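Local coordinates for putative capsular polysaccharide biosynthesis protein (Streptococcus pneumoniae serotype 4, PDB 6EWJ) that is probably a pyridoxal phosphate-dependent sugar aminotransferase, a DegT/DnrJ/EryC1-family enzyme essential to teichoic acid biosynthesis in pneumococcus, at residues A[57-62]-A[231-236]; A[68-73]-A[262-267]. All coordinates share one frame; numbering follows the deposited sequence.

Interaction 1: A[57-62]-A[231-236]; sequences KTVCLN and EFQILS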
ATOM      1  N   LYS A  57      15.769  -6.218  13.773  1.00 23.87           N
ATOM      2  CA  LYS A  57      15.473  -5.709  12.436  1.00 23.58           C
ATOM      3  C   LYS A  57      14.083  -5.116  12.430  1.00 21.65           C
ATOM      4  O   LYS A  57      13.215  -5.612  13.142  1.00 20.49           O
ATOM      5  CB  LYS A  57      15.481  -6.828  11.407  1.00 24.47           C
ATOM      6  CG  LYS A  57      16.759  -7.609  11.223  1.00 26.32           C
ATOM      7  CD  LYS A  57      17.902  -6.798  10.639  1.00 28.13           C
ATOM      8  CE  LYS A  57      17.720  -6.467   9.165  1.00 28.21           C
ATOM      9  NZ  LYS A  57      19.043  -6.055   8.569  1.00 29.59           N
ATOM     10  N   THR A  58      13.899  -4.063  11.623  1.00 20.59           N
ATOM     11  CA  THR A  58      12.567  -3.466  11.426  1.00 19.73           C
ATOM     12  C   THR A  58      12.288  -3.356   9.915  1.00 19.58           C
ATOM     13  O   THR A  58      13.223  -3.112   9.121  1.00 19.72           O
ATOM     14  CB  THR A  58      12.503  -2.115  12.095  1.00 19.43           C
ATOM     15  OG1 THR A  58      12.785  -2.297  13.495  1.00 19.68           O
ATOM     16  CG2 THR A  58      11.158  -1.456  11.932  1.00 18.78           C
ATOM     17  N   VAL A  59      11.035  -3.576   9.549  1.00 18.73           N
ATOM     18  CA  VAL A  59      10.566  -3.485   8.145  1.00 18.96           C
ATOM     19  C   VAL A  59       9.593  -2.328   8.091  1.00 18.27           C
ATOM     20  O   VAL A  59       8.531  -2.369   8.718  1.00 17.88           O
ATOM     21  CB  VAL A  59       9.869  -4.761   7.693  1.00 19.14           C
ATOM     22  CG1 VAL A  59       9.399  -4.620   6.232  1.00 19.46           C
ATOM     23  CG2 VAL A  59      10.777  -5.944   7.864  1.00 20.15           C
ATOM     24  N   CYS A  60      10.014  -1.257   7.444  1.00 18.58           N
ATOM     25  CA  CYS A  60       9.219  -0.045   7.376  1.00 18.13           C
ATOM     26  C   CYS A  60       8.317  -0.196   6.157  1.00 18.09           C
ATOM     27  O   CYS A  60       8.772  -0.636   5.085  1.00 17.42           O
ATOM     28  CB  CYS A  60      10.069   1.185   7.212  1.00 19.13           C
ATOM     29  SG  CYS A  60      10.676   1.816   8.772  1.00 21.40           S
ATOM     30  N   LEU A  61       7.028   0.101   6.360  1.00 17.27           N
ATOM     31  CA  LEU A  61       6.014  -0.123   5.331  1.00 17.11           C
ATOM     32  C   LEU A  61       5.061   1.076   5.280  1.00 16.45           C
ATOM     33  O   LEU A  61       5.220   2.082   6.017  1.00 16.06           O
ATOM     34  CB  LEU A  61       5.261  -1.404   5.668  1.00 17.67           C
ATOM     35  CG  LEU A  61       6.028  -2.729   5.815  1.00 18.13           C
ATOM     36  CD1 LEU A  61       5.189  -3.792   6.482  1.00 18.60           C
ATOM     37  CD2 LEU A  61       6.498  -3.196   4.482  1.00 19.26           C
ATOM     38  N   ASN A  62       4.036   0.992   4.433  1.00 16.14           N
ATOM     39  CA  ASN A  62       3.162   2.177   4.208  1.00 16.25           C
ATOM     40  C   ASN A  62       1.991   2.382   5.153  1.00 16.22           C
ATOM     41  O   ASN A  62       1.317   3.407   5.067  1.00 16.21           O
ATOM     42  CB  ASN A  62       2.676   2.263   2.737  1.00 16.41           C
ATOM     43  CG  ASN A  62       1.630   1.205   2.378  1.00 16.41           C
ATOM     44  OD1 ASN A  62       1.069   0.503   3.245  1.00 15.48           O
ATOM     45  ND2 ASN A  62       1.392   1.052   1.075  1.00 16.10           N
ATOM     46  N   GLU A 231      11.986 -12.043   3.912  1.00 26.98           N
ATOM     47  CA  GLU A 231      10.608 -12.517   3.630  1.00 26.61           C
ATOM     48  C   GLU A 231       9.569 -11.390   3.648  1.00 24.81           C
ATOM     49  O   GLU A 231       8.652 -11.356   2.811  1.00 24.03           O
ATOM     50  CB  GLU A 231      10.175 -13.635   4.604  1.00 28.16           C
ATOM     51  CG  GLU A 231      10.731 -15.003   4.192  1.00 30.06           C
ATOM     52  CD  GLU A 231      10.426 -16.158   5.151  1.00 31.14           C
ATOM     53  OE1 GLU A 231       9.338 -16.199   5.730  1.00 32.15           O
ATOM     54  OE2 GLU A 231      11.318 -17.036   5.320  1.00 33.32           O
ATOM     55  N   PHE A 232       9.697 -10.463   4.583  1.00 23.78           N
ATOM     56  CA  PHE A 232       8.806  -9.272   4.602  1.00 22.11           C
ATOM     57  C   PHE A 232       9.020  -8.397   3.378  1.00 21.66           C
ATOM     58  O   PHE A 232       8.050  -7.907   2.753  1.00 21.45           O
ATOM     59  CB  PHE A 232       9.017  -8.419   5.834  1.00 21.64           C
ATOM     60  CG  PHE A 232       8.286  -8.894   7.042  1.00 21.31           C
ATOM     61  CD1 PHE A 232       7.013  -8.476   7.298  1.00 20.55           C
ATOM     62  CD2 PHE A 232       8.886  -9.750   7.939  1.00 21.52           C
ATOM     63  CE1 PHE A 232       6.338  -8.926   8.433  1.00 20.56           C
ATOM     64  CE2 PHE A 232       8.225 -10.179   9.081  1.00 21.80           C
ATOM     65  CZ  PHE A 232       6.948  -9.778   9.324  1.00 20.82           C
ATOM     66  N   GLN A 233      10.308  -8.181   3.046  1.00 22.19           N
ATOM     67  CA  GLN A 233      10.678  -7.355   1.904  1.00 22.78           C
ATOM     68  C   GLN A 233      10.033  -7.846   0.641  1.00 22.17           C
ATOM     69  O   GLN A 233       9.439  -7.048  -0.098  1.00 21.89           O
ATOM     70  CB  GLN A 233      12.211  -7.277   1.716  1.00 23.87           C
ATOM     71  CG  GLN A 233      12.893  -6.334   2.679  1.00 24.07           C
ATOM     72  CD  GLN A 233      12.397  -4.897   2.680  1.00 24.15           C
ATOM     73  OE1 GLN A 233      12.353  -4.267   3.742  1.00 25.62           O
ATOM     74  NE2 GLN A 233      12.014  -4.371   1.529  1.00 24.40           N
ATOM     75  N   ILE A 234      10.124  -9.159   0.437  1.00 22.61           N
ATOM     76  CA  ILE A 234       9.608  -9.850  -0.727  1.00 23.26           C
ATOM     77  C   ILE A 234       8.076  -9.727  -0.827  1.00 22.08           C
ATOM     78  O   ILE A 234       7.515  -9.426  -1.882  1.00 20.82           O
ATOM     79  CB  ILE A 234      10.070 -11.311  -0.695  1.00 25.01           C
ATOM     80  CG1 ILE A 234      11.552 -11.412  -1.093  1.00 26.20           C
ATOM     81  CG2 ILE A 234       9.300 -12.213  -1.670  1.00 25.65           C
ATOM     82  CD1 ILE A 234      12.453 -10.244  -0.705  1.00 25.85           C
ATOM     83  N   LEU A 235       7.395  -9.874   0.321  1.00 21.79           N
ATOM     84  CA  LEU A 235       5.939  -9.725   0.323  1.00 21.10           C
ATOM     85  C   LEU A 235       5.481  -8.296   0.088  1.00 20.07           C
ATOM     86  O   LEU A 235       4.378  -8.089  -0.440  1.00 21.39           O
ATOM     87  CB  LEU A 235       5.309 -10.245   1.637  1.00 21.06           C
ATOM     88  CG  LEU A 235       5.494 -11.722   1.930  1.00 21.98           C
ATOM     89  CD1 LEU A 235       4.806 -12.129   3.215  1.00 22.26           C
ATOM     90  CD2 LEU A 235       5.050 -12.634   0.791  1.00 22.71           C
ATOM     91  N   SER A 236       6.278  -7.325   0.493  1.00 18.74           N
ATOM     92  CA  SER A 236       5.942  -5.907   0.385  1.00 17.61           C
ATOM     93  C   SER A 236       6.181  -5.331  -1.020  1.00 18.09           C
ATOM     94  O   SER A 236       5.688  -4.234  -1.336  1.00 17.41           O
ATOM     95  CB  SER A 236       6.755  -5.091   1.374  1.00 17.14           C
ATOM     96  OG  SER A 236       8.103  -4.926   0.944  1.00 17.55           O
TER
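With CG1 of V59 anti to the backbone N (chi1 180°) and CG2 anti to the carbonyl carbon, both methyls of this residue face F232. V59 therefore straddles the first carbon of the phenylalanine: F232 CB is 3.7 Å from V59 CG2 and 3.8 Å from V59 CG1. The ring itself is met obliquely, V59 CG2 standing 3.9 Å from F232 CG, while the F232 side chain also packs on A215 of strand 213-217 and on L70 and V74 of helix 64-74. Q233, the next residue of the helix, bends at chi2 (-56°) and runs past V59 in the opposite sense, bringing Q233 OE1 to 3.9 Å from V59 CG1, a van der Waals approach only.

The strand is 58-61, within this chain an outermost strand of the mixed seven-stranded sheet in this PLP-dependent aminotransferase fold, and the 231-236 part of helix 225-236 runs almost parallel to it, 14° between the two short axes, which come within 9.4 Å. Further along, L61 reaches the helix with one methyl, L61 CD2 lying 3.6 Å from S236 CB. The serine hydroxyl turns back on its own helix instead: S236 OG donates to Q233 O at 2.7 Å, leaving the CB to meet the leucine. C60 faces the other way, into L45 and L49 of helix 40-53.

Interaction 2: A[68-73]-A[262-267]; sequences LELILR and YKCNMT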
ATOM      1  N   LEU A  68       0.739  -5.403  10.016  1.00 17.79           N
ATOM      2  CA  LEU A  68       0.016  -6.472  10.711  1.00 18.10           C
ATOM      3  C   LEU A  68      -0.417  -7.572   9.727  1.00 17.90           C
ATOM      4  O   LEU A  68      -0.204  -8.772   9.960  1.00 17.51           O
ATOM      5  CB  LEU A  68      -1.190  -5.907  11.457  1.00 18.57           C
ATOM      6  CG  LEU A  68      -1.838  -6.706  12.585  1.00 19.91           C
ATOM      7  CD1 LEU A  68      -0.851  -7.191  13.649  1.00 20.43           C
ATOM      8  CD2 LEU A  68      -2.965  -5.872  13.218  1.00 20.14           C
ATOM      9  N   GLU A  69      -0.979  -7.188   8.595  1.00 17.83           N
ATOM     10  CA  GLU A  69      -1.251  -8.189   7.552  1.00 18.59           C
ATOM     11  C   GLU A  69      -0.028  -9.011   7.181  1.00 18.52           C
ATOM     12  O   GLU A  69      -0.130 -10.254   7.015  1.00 19.26           O
ATOM     13  CB  GLU A  69      -1.904  -7.575   6.277  1.00 18.93           C
ATOM     14  CG  GLU A  69      -2.497  -8.635   5.377  1.00 20.24           C
ATOM     15  CD  GLU A  69      -3.512  -8.113   4.337  1.00 21.43           C
ATOM     16  OE1 GLU A  69      -4.153  -7.056   4.553  1.00 22.31           O
ATOM     17  OE2 GLU A  69      -3.719  -8.787   3.301  1.00 21.30           O
ATOM     18  N   LEU A  70       1.101  -8.340   6.914  1.00 18.57           N
ATOM     19  CA  LEU A  70       2.298  -9.084   6.475  1.00 18.58           C
ATOM     20  C   LEU A  70       2.801 -10.045   7.524  1.00 19.14           C
ATOM     21  O   LEU A  70       3.241 -11.135   7.191  1.00 19.27           O
ATOM     22  CB  LEU A  70       3.411  -8.176   5.977  1.00 18.77           C
ATOM     23  CG  LEU A  70       3.138  -7.493   4.612  1.00 18.17           C
ATOM     24  CD1 LEU A  70       4.442  -6.919   4.091  1.00 18.15           C
ATOM     25  CD2 LEU A  70       2.493  -8.399   3.570  1.00 18.19           C
ATOM     26  N   ILE A  71       2.715  -9.656   8.788  1.00 18.79           N
ATOM     27  CA  ILE A  71       3.061 -10.574   9.876  1.00 19.23           C
ATOM     28  C   ILE A  71       2.224 -11.866   9.758  1.00 19.56           C
ATOM     29  O   ILE A  71       2.753 -12.980   9.784  1.00 19.73           O
ATOM     30  CB  ILE A  71       2.869  -9.903  11.262  1.00 19.38           C
ATOM     31  CG1 ILE A  71       3.901  -8.777  11.436  1.00 19.10           C
ATOM     32  CG2 ILE A  71       2.993 -10.938  12.377  1.00 20.01           C
ATOM     33  CD1 ILE A  71       3.647  -7.848  12.603  1.00 19.10           C
ATOM     34  N   LEU A  72       0.905 -11.680   9.607  1.00 19.06           N
ATOM     35  CA  LEU A  72       0.041 -12.810   9.409  1.00 19.57           C
ATOM     36  C   LEU A  72       0.405 -13.610   8.190  1.00 19.91           C
ATOM     37  O   LEU A  72       0.367 -14.835   8.232  1.00 20.20           O
ATOM     38  CB  LEU A  72      -1.426 -12.379   9.344  1.00 19.28           C
ATOM     39  CG  LEU A  72      -2.023 -11.720  10.574  1.00 18.72           C
ATOM     40  CD1 LEU A  72      -3.513 -11.500  10.310  1.00 18.60           C
ATOM     41  CD2 LEU A  72      -1.805 -12.539  11.831  1.00 19.15           C
ATOM     42  N   ARG A  73       0.740 -12.937   7.079  1.00 19.91           N
ATOM     43  CA  ARG A  73       1.113 -13.676   5.872  1.00 20.67           C
ATOM     44  C   ARG A  73       2.471 -14.390   6.004  1.00 21.24           C
ATOM     45  O   ARG A  73       2.647 -15.487   5.479  1.00 21.54           O
ATOM     46  CB  ARG A  73       1.071 -12.795   4.626  1.00 20.65           C
ATOM     47  CG  ARG A  73      -0.323 -12.307   4.305  1.00 20.42           C
ATOM     48  CD  ARG A  73      -0.369 -11.480   3.041  1.00 20.39           C
ATOM     49  NE  ARG A  73      -1.739 -11.074   2.762  1.00 20.56           N
ATOM     50  CZ  ARG A  73      -2.699 -11.824   2.241  1.00 21.48           C
ATOM     51  NH1 ARG A  73      -2.500 -13.078   1.842  1.00 22.35           N
ATOM     52  NH2 ARG A  73      -3.909 -11.291   2.083  1.00 21.90           N
ATOM     53  N   TYR A 262       2.585  -8.244  -2.747  1.00 19.93           N
ATOM     54  CA  TYR A 262       1.793  -7.040  -2.440  1.00 19.54           C
ATOM     55  C   TYR A 262       2.685  -5.814  -2.704  1.00 19.33           C
ATOM     56  O   TYR A 262       3.809  -5.945  -3.269  1.00 19.35           O
ATOM     57  CB  TYR A 262       1.214  -7.081  -0.986  1.00 19.36           C
ATOM     58  CG  TYR A 262       0.503  -8.363  -0.766  1.00 19.77           C
ATOM     59  CD1 TYR A 262      -0.830  -8.515  -1.138  1.00 20.45           C
ATOM     60  CD2 TYR A 262       1.194  -9.486  -0.282  1.00 20.24           C
ATOM     61  CE1 TYR A 262      -1.473  -9.762  -1.018  1.00 21.04           C
ATOM     62  CE2 TYR A 262       0.576 -10.709  -0.172  1.00 20.97           C
ATOM     63  CZ  TYR A 262      -0.741 -10.848  -0.575  1.00 21.16           C
ATOM     64  OH  TYR A 262      -1.298 -12.089  -0.458  1.00 22.28           O
ATOM     65  N   LYS A 263       2.204  -4.640  -2.316  1.00 18.52           N
ATOM     66  CA  LYS A 263       2.819  -3.404  -2.722  1.00 18.34           C
ATOM     67  C   LYS A 263       2.578  -2.465  -1.571  1.00 18.05           C
ATOM     68  O   LYS A 263       1.603  -1.710  -1.558  1.00 18.09           O
ATOM     69  CB  LYS A 263       2.189  -2.944  -4.069  1.00 18.77           C
ATOM     70  CG  LYS A 263       2.724  -1.666  -4.627  1.00 19.25           C
ATOM     71  CD  LYS A 263       4.256  -1.646  -4.706  1.00 19.31           C
ATOM     72  CE  LYS A 263       4.773  -0.335  -5.299  1.00 19.98           C
ATOM     73  NZ  LYS A 263       6.212  -0.096  -5.015  1.00 19.13           N
ATOM     74  N   CYS A 264       3.471  -2.525  -0.564  1.00 17.71           N
ATOM     75  CA  CYS A 264       3.321  -1.680   0.588  1.00 17.23           C
ATOM     76  C   CYS A 264       4.597  -1.200   1.211  1.00 16.76           C
ATOM     77  O   CYS A 264       4.637  -0.923   2.407  1.00 16.36           O
ATOM     78  CB  CYS A 264       2.446  -2.390   1.631  1.00 17.50           C
ATOM     79  SG  CYS A 264       3.015  -4.035   2.069  1.00 18.80           S
ATOM     80  N   ASN A 265       5.594  -0.977   0.378  1.00 16.26           N
ATOM     81  CA  ASN A 265       6.887  -0.395   0.781  1.00 16.28           C
ATOM     82  C   ASN A 265       6.773   1.068   1.167  1.00 15.77           C
ATOM     83  O   ASN A 265       5.784   1.740   0.807  1.00 15.34           O
ATOM     84  CB  ASN A 265       7.912  -0.530  -0.365  1.00 16.53           C
ATOM     85  CG  ASN A 265       7.428   0.116  -1.642  1.00 16.93           C
ATOM     86  OD1 ASN A 265       6.331  -0.220  -2.161  1.00 17.69           O
ATOM     87  ND2 ASN A 265       8.211   1.015  -2.201  1.00 17.56           N
ATOM     88  N   MET A 266       7.710   1.502   2.017  1.00 16.12           N
ATOM     89  CA  MET A 266       7.874   2.902   2.460  1.00 16.17           C
ATOM     90  C   MET A 266       8.810   3.667   1.560  1.00 16.64           C
ATOM     91  O   MET A 266       9.895   3.147   1.186  1.00 16.65           O
ATOM     92  CB  MET A 266       8.398   2.971   3.912  1.00 16.49           C
ATOM     93  CG  MET A 266       8.455   4.402   4.398  1.00 17.14           C
ATOM     94  SD  MET A 266       9.141   4.684   6.026  1.00 18.29           S
ATOM     95  CE  MET A 266       7.636   4.258   6.936  1.00 16.97           C
ATOM     96  N   THR A 267       8.412   4.883   1.184  1.00 16.65           N
ATOM     97  CA  THR A 267       9.255   5.718   0.370  1.00 17.19           C
ATOM     98  C   THR A 267      10.252   6.478   1.273  1.00 17.58           C
ATOM     99  O   THR A 267       9.982   6.711   2.467  1.00 16.80           O
ATOM    100  CB  THR A 267       8.464   6.779  -0.397  1.00 17.41           C
ATOM    101  OG1 THR A 267       7.803   7.643   0.528  1.00 17.36           O
ATOM    102  CG2 THR A 267       7.421   6.184  -1.354  1.00 17.12           C
TER
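Y262 lays its phenol end over one face of the R73 guanidinium. Y262 CZ sits 3.4 Å above that plane, displaced toward its rim, and the two flat groups are inclined by 32°, so they overlap without being parallel. Y262 OH comes within 2.8 Å of R73 NH1, but from above the guanidinium plane and at a poor angle for a hydrogen bond. The aliphatic part of the arginine joins in, R73 CD lying 3.4 Å from Y262 CE2. A second, purely apolar patch lies beside this one: L70 offers a different methyl to each partner, L70 CD1 at 3.8 Å from C264 SG and L70 CD2 at 4.2 Å from Y262 CD2.

The helix is 64-74, which starts at the cofactor-binding residues A64 and T65, and 262-267 is the irregular connection that leads into the long helix 268-299, with T267 as its N-cap. This contact thus joins the helix following the first strand of the aminotransferase sheet to the approach of a helix much later in the chain.

What holds the guanidinium in place is E69, one turn back. R73 grips a single carboxylate oxygen side-on with two nitrogens, on the anti side of E69 OE2, R73 NH2 to E69 OE2 at 2.8 Å and R73 NE to E69 OE2 at 3.1 Å. Both bonds lie close to the guanidinium plane, which should limit its rotation and keep its face toward the tyrosine. The other oxygen, E69 OE1, bonds to H99 of the same chain. The Y262 ring also stacks with H99 of the second subunit, while K263 forms a salt bridge to E211 of that subunit.

Interactions 1 and 2 lie side by side, their centres about 6 Å apart, and alternate along the chain: strand 58-61 is followed directly by helix 64-74, and helix 225-236 precedes 262-267. C264 joins them through the backbone, with probable hydrogen bonds from N62 N to C264 O and between C264 N and S236 O, both 2.9 Å. Residue 264 thus bridges the ends of both segments of interaction 1. A64 and T65, the first two residues of helix 64-74, bind pyridoxal phosphate in another structure of this protein; here the cofactor is absent. Measured between side chains, L61 is about 8 Å from A64 and C264 about 9 Å from T65.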